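Local coordinates for rhamnose ABC transporter, periplasmic rhamnose-binding protein (Kribbella flavida, PDB 4KVF) that probably binds a sugar such as rhamnose outside the membrane and delivers it to an ABC transporter for import, at residues Ile42-Lys47 with Val63-Ile68; Ser151-Ala156 with Pro192-Leu197; Glu165-Ser170 with Gln217-Ser222. One frame throughout, in Å; residues are numbered along the deposited sequence.

Contact 1. Residues Ile42-Lys47 with Val63-Ile68; sequences IAYLPK and VAVGEI
The Tyr44 ring meets Val65 at its edge, near the ring plane, where CE1 of Tyr44 lies 4.4 Å from CG2 of Val65. Beyond the two segments the same side chain touches Val101 of strand 99-102, Leu74 of strand 71-74 and Ala289 of helix 281-296, while its hydroxyl is hydrogen-bonded to the carbonyl oxygen of Gly285, which anchors the polar end of the ring. The bulk of the contact is the pairing of Ile42 with Val65. CB of Ile42 and CG2 of Val65 are 3.9 Å apart, and the two side chains run past each other in opposite directions. With CG1 placed beside the backbone N (chi1 -58°) and the chain extended beyond it, Ile42 carries CD1 forward to 3.9 Å from CG2 of Val65. CD1 of Ile42 also meets CD1 of Ile68 at 3.9 Å, the two side chains crossing at nearly a right angle. Ile68 is the first residue past the end of helix 52-67 and rests as well on Tyr290 and Ala293 of helix 281-296. The contact joins strand 41-45 to the helix of the beta-alpha-beta unit that strand 71-74 completes. No hydrogen bond bridges the segments: branched aliphatic methyls and one aromatic edge bury 156 Å² in all, so helix and strand are held here by apolar packing, with the tyrosine hydroxyl satisfied elsewhere.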
loop_
_atom_site.group_PDB
_atom_site.type_symbol
_atom_site.label_atom_id
_atom_site.label_comp_id
_atom_site.label_asym_id
_atom_site.label_seq_id
_atom_site.Cartn_x
_atom_site.Cartn_y
_atom_site.Cartn_z
ATOM N N ILE A 42 15.591 16.243 1.019
ATOM C CA ILE A 42 14.385 15.484 0.704
ATOM C C ILE A 42 13.529 15.370 1.958
ATOM O O ILE A 42 13.969 14.823 2.970
ATOM C CB ILE A 42 14.751 14.087 0.148
ATOM C CG1 ILE A 42 15.636 14.230 -1.099
ATOM C CG2 ILE A 42 13.478 13.295 -0.164
ATOM C CD1 ILE A 42 16.074 12.899 -1.735
ATOM N N ALA A 43 12.314 15.911 1.905
ATOM C CA ALA A 43 11.464 15.966 3.089
ATOM C C ALA A 43 10.236 15.085 2.900
ATOM O O ALA A 43 9.695 15.020 1.802
ATOM C CB ALA A 43 11.036 17.392 3.358
ATOM N N TYR A 44 9.807 14.430 3.978
ATOM C CA TYR A 44 8.655 13.532 3.960
ATOM C C TYR A 44 7.506 14.106 4.782
ATOM O O TYR A 44 7.698 14.565 5.915
ATOM C CB TYR A 44 9.037 12.167 4.525
ATOM C CG TYR A 44 9.806 11.343 3.536
ATOM C CD1 TYR A 44 11.132 11.635 3.251
ATOM C CD2 TYR A 44 9.200 10.301 2.856
ATOM C CE1 TYR A 44 11.845 10.901 2.317
ATOM C CE2 TYR A 44 9.901 9.566 1.921
ATOM C CZ TYR A 44 11.222 9.869 1.659
ATOM O OH TYR A 44 11.913 9.121 0.731
ATOM N N LEU A 45 6.313 14.063 4.197
ATOM C CA LEU A 45 5.083 14.526 4.847
ATOM C C LEU A 45 4.045 13.425 4.715
ATOM O O LEU A 45 3.251 13.409 3.754
ATOM C CB LEU A 45 4.563 15.812 4.181
ATOM C CG LEU A 45 3.216 16.403 4.637
ATOM C CD1 LEU A 45 3.126 16.493 6.149
ATOM C CD2 LEU A 45 3.030 17.786 4.013
ATOM N N PRO A 46 4.037 12.505 5.683
ATOM C CA PRO A 46 3.036 11.436 5.690
ATOM C C PRO A 46 1.675 11.985 6.117
ATOM O O PRO A 46 1.571 13.164 6.457
ATOM C CB PRO A 46 3.586 10.466 6.730
ATOM C CG PRO A 46 4.284 11.362 7.722
ATOM C CD PRO A 46 4.871 12.497 6.905
ATOM N N LYS A 47 0.645 11.145 6.089
ATOM C CA LYS A 47 -0.678 11.560 6.549
ATOM C C LYS A 47 -0.696 11.874 8.045
ATOM O O LYS A 47 -1.289 12.865 8.468
ATOM C CB LYS A 47 -1.720 10.492 6.215
ATOM C CG LYS A 47 -1.834 10.237 4.723
ATOM C CD LYS A 47 -3.073 9.432 4.386
ATOM C CE LYS A 47 -3.478 9.668 2.946
ATOM N NZ LYS A 47 -4.593 8.764 2.546
ATOM N N VAL A 63 16.665 5.860 4.845
ATOM C CA VAL A 63 17.754 4.995 4.400
ATOM C C VAL A 63 18.227 5.378 2.997
ATOM O O VAL A 63 19.443 5.513 2.754
ATOM C CB VAL A 63 17.354 3.498 4.406
ATOM C CG1 VAL A 63 18.394 2.667 3.667
ATOM C CG2 VAL A 63 17.204 2.999 5.827
ATOM N N ALA A 64 17.271 5.533 2.080
ATOM C CA ALA A 64 17.568 5.894 0.694
ATOM C C ALA A 64 18.272 7.247 0.609
ATOM O O ALA A 64 19.231 7.422 -0.141
ATOM C CB ALA A 64 16.284 5.923 -0.130
ATOM N N VAL A 65 17.790 8.208 1.385
ATOM C CA VAL A 65 18.386 9.542 1.389
ATOM C C VAL A 65 19.843 9.480 1.851
ATOM O O VAL A 65 20.725 10.124 1.271
ATOM C CB VAL A 65 17.528 10.540 2.221
ATOM C CG1 VAL A 65 18.261 11.854 2.407
ATOM C CG2 VAL A 65 16.213 10.781 1.508
ATOM N N GLY A 66 20.112 8.665 2.866
ATOM C CA GLY A 66 21.476 8.486 3.334
ATOM C C GLY A 66 22.343 7.847 2.265
ATOM O O GLY A 66 23.524 8.164 2.129
ATOM N N GLU A 67 21.763 6.931 1.500
ATOM C CA GLU A 67 22.509 6.257 0.444
ATOM C C GLU A 67 22.994 7.213 -0.648
ATOM O O GLU A 67 24.115 7.074 -1.149
ATOM C CB GLU A 67 21.683 5.116 -0.160
ATOM C CG GLU A 67 21.514 3.937 0.781
ATOM C CD GLU A 67 20.721 2.808 0.161
ATOM O OE1 GLU A 67 20.092 3.037 -0.893
ATOM O OE2 GLU A 67 20.737 1.691 0.724
ATOM N N ILE A 68 22.155 8.184 -1.002
ATOM C CA ILE A 68 22.501 9.137 -2.047
ATOM C C ILE A 68 23.104 10.409 -1.451
ATOM O O ILE A 68 23.212 11.434 -2.126
ATOM C CB ILE A 68 21.291 9.475 -2.920
ATOM C CG1 ILE A 68 20.203 10.144 -2.082
ATOM C CG2 ILE A 68 20.746 8.205 -3.569
ATOM C CD1 ILE A 68 19.001 10.592 -2.895
#

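Contact 2. Residues Ser151-Ala156 with Pro192-Leu197; sequences SLVKMA and PENAKL
Asn194 turns its side-chain amide to the helix 145-159, and its ND2 comes within 3.9 Å of CG1 of Val153. The two side chains approach at a slant, and the contact is van der Waals packing against a methyl group. Both polar atoms of the amide are engaged elsewhere, ND2 with the carbonyl oxygen of Glu188 and OD1 with NZ of Lys157, a lysine that also bonds to the carbonyl oxygen of Glu193. From Asn194 the chain passes through a type I beta turn, closed by the 3.2 Å hydrogen bond from Leu197 N to Asn194 O, and enters strand 197-204. Leu197 at the end of the turn then reaches back to the helix. CD1 of Leu197 sits 4.4 Å from CG1 of Val153. The same CD1 of Leu197 is 4.3 Å from the carbonyl oxygen of Val153. Further along the helix, CD1 of Leu197 also approaches the backbone carbon C of Ala156, at 4.4 Å. No hydrogen bond crosses between the segments; methyl groups pack against each other, an amide and the helix backbone, while the hydrogen bonds of the asparagine to Glu188 and Lys157 fix the amide that packs on Val153.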
loop_
_atom_site.group_PDB
_atom_site.type_symbol
_atom_site.label_atom_id
_atom_site.label_comp_id
_atom_site.label_asym_id
_atom_site.label_seq_id
_atom_site.Cartn_x
_atom_site.Cartn_y
_atom_site.Cartn_z
ATOM N N SER A 151 -3.868 -10.802 -6.766
ATOM C CA SER A 151 -3.208 -11.520 -5.684
ATOM C C SER A 151 -4.228 -12.178 -4.764
ATOM O O SER A 151 -4.060 -13.323 -4.353
ATOM C CB SER A 151 -2.325 -10.566 -4.883
ATOM O OG SER A 151 -1.828 -11.221 -3.732
ATOM N N LEU A 152 -5.298 -11.450 -4.457
ATOM C CA LEU A 152 -6.334 -11.995 -3.582
ATOM C C LEU A 152 -6.969 -13.233 -4.213
ATOM O O LEU A 152 -7.136 -14.263 -3.556
ATOM C CB LEU A 152 -7.392 -10.923 -3.260
ATOM C CG LEU A 152 -6.874 -9.761 -2.394
ATOM C CD1 LEU A 152 -7.889 -8.627 -2.346
ATOM C CD2 LEU A 152 -6.546 -10.235 -0.981
ATOM N N VAL A 153 -7.288 -13.163 -5.501
ATOM C CA VAL A 153 -7.892 -14.318 -6.157
ATOM C C VAL A 153 -6.906 -15.475 -6.302
ATOM O O VAL A 153 -7.265 -16.627 -6.080
ATOM C CB VAL A 153 -8.535 -13.957 -7.509
ATOM C CG1 VAL A 153 -9.033 -15.217 -8.220
ATOM C CG2 VAL A 153 -9.703 -13.012 -7.267
ATOM N N LYS A 154 -5.656 -15.149 -6.631
ATOM C CA LYS A 154 -4.608 -16.168 -6.760
ATOM C C LYS A 154 -4.406 -16.919 -5.446
ATOM O O LYS A 154 -4.341 -18.142 -5.435
ATOM C CB LYS A 154 -3.289 -15.540 -7.216
ATOM C CG LYS A 154 -2.151 -16.543 -7.356
ATOM C CD LYS A 154 -0.839 -15.854 -7.742
ATOM C CE LYS A 154 0.217 -16.869 -8.186
HETATM N N MSE A 155 -4.317 -16.186 -4.338
HETATM C CA MSE A 155 -4.177 -16.828 -3.028
HETATM C C MSE A 155 -5.421 -17.642 -2.668
HETATM O O MSE A 155 -5.311 -18.768 -2.178
HETATM C CB MSE A 155 -3.860 -15.790 -1.940
HETATM C CG MSE A 155 -2.478 -15.146 -2.116
HETATM SE SE MSE A 155 -1.986 -13.940 -0.665
HETATM C CE MSE A 155 -3.494 -12.704 -0.782
ATOM N N ALA A 156 -6.602 -17.077 -2.913
ATOM C CA ALA A 156 -7.842 -17.804 -2.634
ATOM C C ALA A 156 -7.914 -19.121 -3.408
ATOM O O ALA A 156 -8.300 -20.151 -2.865
ATOM C CB ALA A 156 -9.054 -16.944 -2.941
ATOM N N PRO A 192 -12.155 -17.591 -17.611
ATOM C CA PRO A 192 -12.385 -19.027 -17.802
ATOM C C PRO A 192 -11.624 -19.907 -16.802
ATOM O O PRO A 192 -12.213 -20.845 -16.274
ATOM C CB PRO A 192 -11.900 -19.268 -19.234
ATOM C CG PRO A 192 -12.156 -17.966 -19.930
ATOM C CD PRO A 192 -11.912 -16.893 -18.888
ATOM N N GLU A 193 -10.360 -19.584 -16.528
ATOM C CA GLU A 193 -9.513 -20.367 -15.619
ATOM C C GLU A 193 -9.960 -20.339 -14.150
ATOM O O GLU A 193 -9.557 -21.190 -13.355
ATOM C CB GLU A 193 -8.059 -19.896 -15.722
ATOM C CG GLU A 193 -7.738 -18.682 -14.865
ATOM C CD GLU A 193 -6.729 -17.753 -15.512
ATOM O OE1 GLU A 193 -6.910 -17.424 -16.705
ATOM O OE2 GLU A 193 -5.762 -17.344 -14.831
ATOM N N ASN A 194 -10.777 -19.356 -13.789
ATOM C CA ASN A 194 -11.295 -19.256 -12.422
ATOM C C ASN A 194 -12.769 -19.642 -12.345
ATOM O O ASN A 194 -13.464 -19.301 -11.386
ATOM C CB ASN A 194 -11.078 -17.849 -11.858
ATOM C CG ASN A 194 -9.610 -17.517 -11.678
ATOM O OD1 ASN A 194 -8.809 -18.384 -11.329
ATOM N ND2 ASN A 194 -9.248 -16.262 -11.925
ATOM N N ALA A 195 -13.237 -20.367 -13.355
ATOM C CA ALA A 195 -14.647 -20.730 -13.453
ATOM C C ALA A 195 -15.160 -21.596 -12.297
ATOM O O ALA A 195 -16.347 -21.558 -11.979
ATOM C CB ALA A 195 -14.933 -21.406 -14.790
ATOM N N LYS A 196 -14.273 -22.368 -11.670
ATOM C CA LYS A 196 -14.682 -23.280 -10.595
ATOM C C LYS A 196 -14.684 -22.652 -9.200
ATOM O O LYS A 196 -15.143 -23.273 -8.245
ATOM C CB LYS A 196 -13.831 -24.555 -10.594
ATOM C CG LYS A 196 -14.172 -25.524 -11.706
ATOM C CD LYS A 196 -13.408 -26.830 -11.547
ATOM C CE LYS A 196 -11.904 -26.590 -11.527
ATOM N NZ LYS A 196 -11.391 -26.026 -12.808
ATOM N N LEU A 197 -14.154 -21.438 -9.089
ATOM C CA LEU A 197 -14.227 -20.662 -7.852
ATOM C C LEU A 197 -15.500 -19.837 -7.888
ATOM O O LEU A 197 -15.783 -19.178 -8.888
ATOM C CB LEU A 197 -13.038 -19.709 -7.726
ATOM C CG LEU A 197 -11.727 -20.182 -7.094
ATOM C CD1 LEU A 197 -10.846 -18.987 -6.748
ATOM C CD2 LEU A 197 -11.989 -21.024 -5.858
#

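Contact 3. Residues Glu165-Ser170 with Gln217-Ser222; sequences EIAVLS and QGLLQS
Leu219 of helix 209-222 packs on Ala167 of strand 164-170 in the three-layered alpha/beta arrangement of periplasmic binding proteins. The helix links strand 197-204 to strand 226-231 in a beta-alpha-beta crossover, and the strand it covers here lies between those two in the parallel sheet. Segment axes pass 10.0 Å apart at 160°, so strand and helix run nearly antiparallel. Ala167 and Leu219 have the closest CA atoms, 7.5 Å apart. From the Leu219 CB, which points to the strand, CG turns beside the backbone N (chi1 -75°), and the fork beyond it spreads its two methyl groups over the sheet. CD2 of Leu219 touches CB of Ala167 at 4.0 Å. CD1 of Leu219 is shared more widely: it also lies over CB of Ala167, at 4.1 Å, and it rests as close to the carbonyl oxygen of Val168. Further along the strand CD1 of Leu219 faces CB of Leu169 at 4.4 Å. Leu219 thus straddles the small alanine, whose methyl group admits both branches of the fork. Lys201 of strand 197-204 flanks the leucine as well, and Ala240 of helix 234-245 adjoins Leu169. Val168 points its side chain to the other layer, where Ile182 and Met185 of helix 176-189 lie. At the C-terminal end of helix 209-222, the carbonyl oxygen of Gly218 accepts two bonds from opposite faces of its plane: one from the backbone N of Ser222 and a short one, 2.6 Å, from the side-chain OG of Ser222.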
loop_
_atom_site.group_PDB
_atom_site.type_symbol
_atom_site.label_atom_id
_atom_site.label_comp_id
_atom_site.label_asym_id
_atom_site.label_seq_id
_atom_site.Cartn_x
_atom_site.Cartn_y
_atom_site.Cartn_z
ATOM N N GLU A 165 -16.218 -22.712 -2.824
ATOM C CA GLU A 165 -16.786 -21.421 -2.455
ATOM C C GLU A 165 -15.806 -20.536 -1.694
ATOM O O GLU A 165 -15.034 -21.006 -0.854
ATOM C CB GLU A 165 -18.058 -21.614 -1.633
ATOM C CG GLU A 165 -19.098 -22.468 -2.329
ATOM C CD GLU A 165 -20.314 -22.729 -1.466
ATOM O OE1 GLU A 165 -20.275 -22.400 -0.262
ATOM O OE2 GLU A 165 -21.309 -23.270 -1.994
ATOM N N ILE A 166 -15.841 -19.246 -2.008
ATOM C CA ILE A 166 -15.102 -18.254 -1.252
ATOM C C ILE A 166 -16.041 -17.105 -0.898
ATOM O O ILE A 166 -17.059 -16.901 -1.566
ATOM C CB ILE A 166 -13.859 -17.738 -2.031
ATOM C CG1 ILE A 166 -14.272 -16.957 -3.272
ATOM C CG2 ILE A 166 -12.941 -18.904 -2.424
ATOM C CD1 ILE A 166 -13.108 -16.171 -3.902
ATOM N N ALA A 167 -15.713 -16.364 0.159
ATOM C CA ALA A 167 -16.520 -15.218 0.570
ATOM C C ALA A 167 -15.567 -14.105 0.920
ATOM O O ALA A 167 -14.430 -14.361 1.284
ATOM C CB ALA A 167 -17.383 -15.564 1.757
ATOM N N VAL A 168 -16.016 -12.865 0.787
ATOM C CA VAL A 168 -15.185 -11.730 1.151
ATOM C C VAL A 168 -15.721 -11.120 2.442
ATOM O O VAL A 168 -16.932 -10.993 2.614
ATOM C CB VAL A 168 -15.175 -10.670 0.020
ATOM C CG1 VAL A 168 -14.598 -9.320 0.507
ATOM C CG2 VAL A 168 -14.409 -11.208 -1.190
ATOM N N LEU A 169 -14.812 -10.798 3.362
ATOM C CA LEU A 169 -15.135 -9.989 4.527
ATOM C C LEU A 169 -14.482 -8.623 4.324
ATOM O O LEU A 169 -13.261 -8.475 4.403
ATOM C CB LEU A 169 -14.643 -10.672 5.816
ATOM C CG LEU A 169 -14.769 -9.894 7.132
ATOM C CD1 LEU A 169 -16.215 -9.509 7.399
ATOM C CD2 LEU A 169 -14.227 -10.718 8.304
ATOM N N SER A 170 -15.303 -7.632 3.996
ATOM C CA SER A 170 -14.784 -6.333 3.602
ATOM C C SER A 170 -14.813 -5.341 4.757
ATOM O O SER A 170 -15.045 -5.714 5.911
ATOM C CB SER A 170 -15.574 -5.787 2.405
ATOM O OG SER A 170 -14.929 -4.648 1.849
ATOM N N GLN A 217 -17.788 -15.185 11.788
ATOM C CA GLN A 217 -18.581 -16.242 12.395
ATOM C C GLN A 217 -19.833 -16.483 11.560
ATOM O O GLN A 217 -20.206 -17.626 11.284
ATOM C CB GLN A 217 -18.966 -15.798 13.805
ATOM C CG GLN A 217 -19.472 -16.865 14.735
ATOM C CD GLN A 217 -19.592 -16.331 16.152
ATOM O OE1 GLN A 217 -19.882 -15.147 16.351
ATOM N NE2 GLN A 217 -19.342 -17.187 17.141
ATOM N N GLY A 218 -20.474 -15.395 11.149
ATOM C CA GLY A 218 -21.697 -15.484 10.373
ATOM C C GLY A 218 -21.494 -16.153 9.027
ATOM O O GLY A 218 -22.343 -16.923 8.576
ATOM N N LEU A 219 -20.372 -15.862 8.379
ATOM C CA LEU A 219 -20.086 -16.458 7.073
ATOM C C LEU A 219 -19.947 -17.966 7.193
ATOM O O LEU A 219 -20.503 -18.730 6.394
ATOM C CB LEU A 219 -18.810 -15.863 6.457
ATOM C CG LEU A 219 -18.908 -14.445 5.882
ATOM C CD1 LEU A 219 -17.526 -13.915 5.500
ATOM C CD2 LEU A 219 -19.842 -14.429 4.678
ATOM N N LEU A 220 -19.220 -18.399 8.212
ATOM C CA LEU A 220 -18.946 -19.819 8.381
ATOM C C LEU A 220 -20.175 -20.632 8.760
ATOM O O LEU A 220 -20.284 -21.814 8.411
ATOM C CB LEU A 220 -17.829 -20.016 9.401
ATOM C CG LEU A 220 -16.490 -19.599 8.792
ATOM C CD1 LEU A 220 -15.394 -19.522 9.840
ATOM C CD2 LEU A 220 -16.125 -20.601 7.714
ATOM N N GLN A 221 -21.099 -20.008 9.481
ATOM C CA GLN A 221 -22.338 -20.681 9.859
ATOM C C GLN A 221 -23.299 -20.743 8.676
ATOM O O GLN A 221 -24.020 -21.725 8.502
ATOM C CB GLN A 221 -23.000 -19.987 11.058
ATOM C CG GLN A 221 -22.260 -20.184 12.374
ATOM C CD GLN A 221 -22.918 -19.459 13.539
ATOM O OE1 GLN A 221 -24.050 -18.981 13.430
ATOM N NE2 GLN A 221 -22.207 -19.371 14.663
ATOM N N SER A 222 -23.285 -19.700 7.853
ATOM C CA SER A 222 -24.207 -19.603 6.729
ATOM C C SER A 222 -23.773 -20.438 5.523
ATOM O O SER A 222 -24.612 -20.938 4.782
ATOM C CB SER A 222 -24.385 -18.143 6.326
ATOM O OG SER A 222 -24.681 -17.363 7.467
#

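Overall arrangement
From the N terminus, contact 1 comes first, closing the short loop of strand 41-45 and helix 52-67 within the opening beta-alpha-beta unit of the six-stranded sheet. The chain then moves on to the other lobe, where contacts 2 and 3 cross: segment 165-170 falls between 151-156 and 192-197, and 217-222 follows both. Contact 2 fastens helix 145-159 to the turn leading into strand 197-204, and contact 3 lays helix 209-222 on the four-stranded sheet. These two meet through Ile166, which packs on Leu197 and Ala156, whereas contact 1 lies across the chain's centre, its centre 38 Å from that of contact 2.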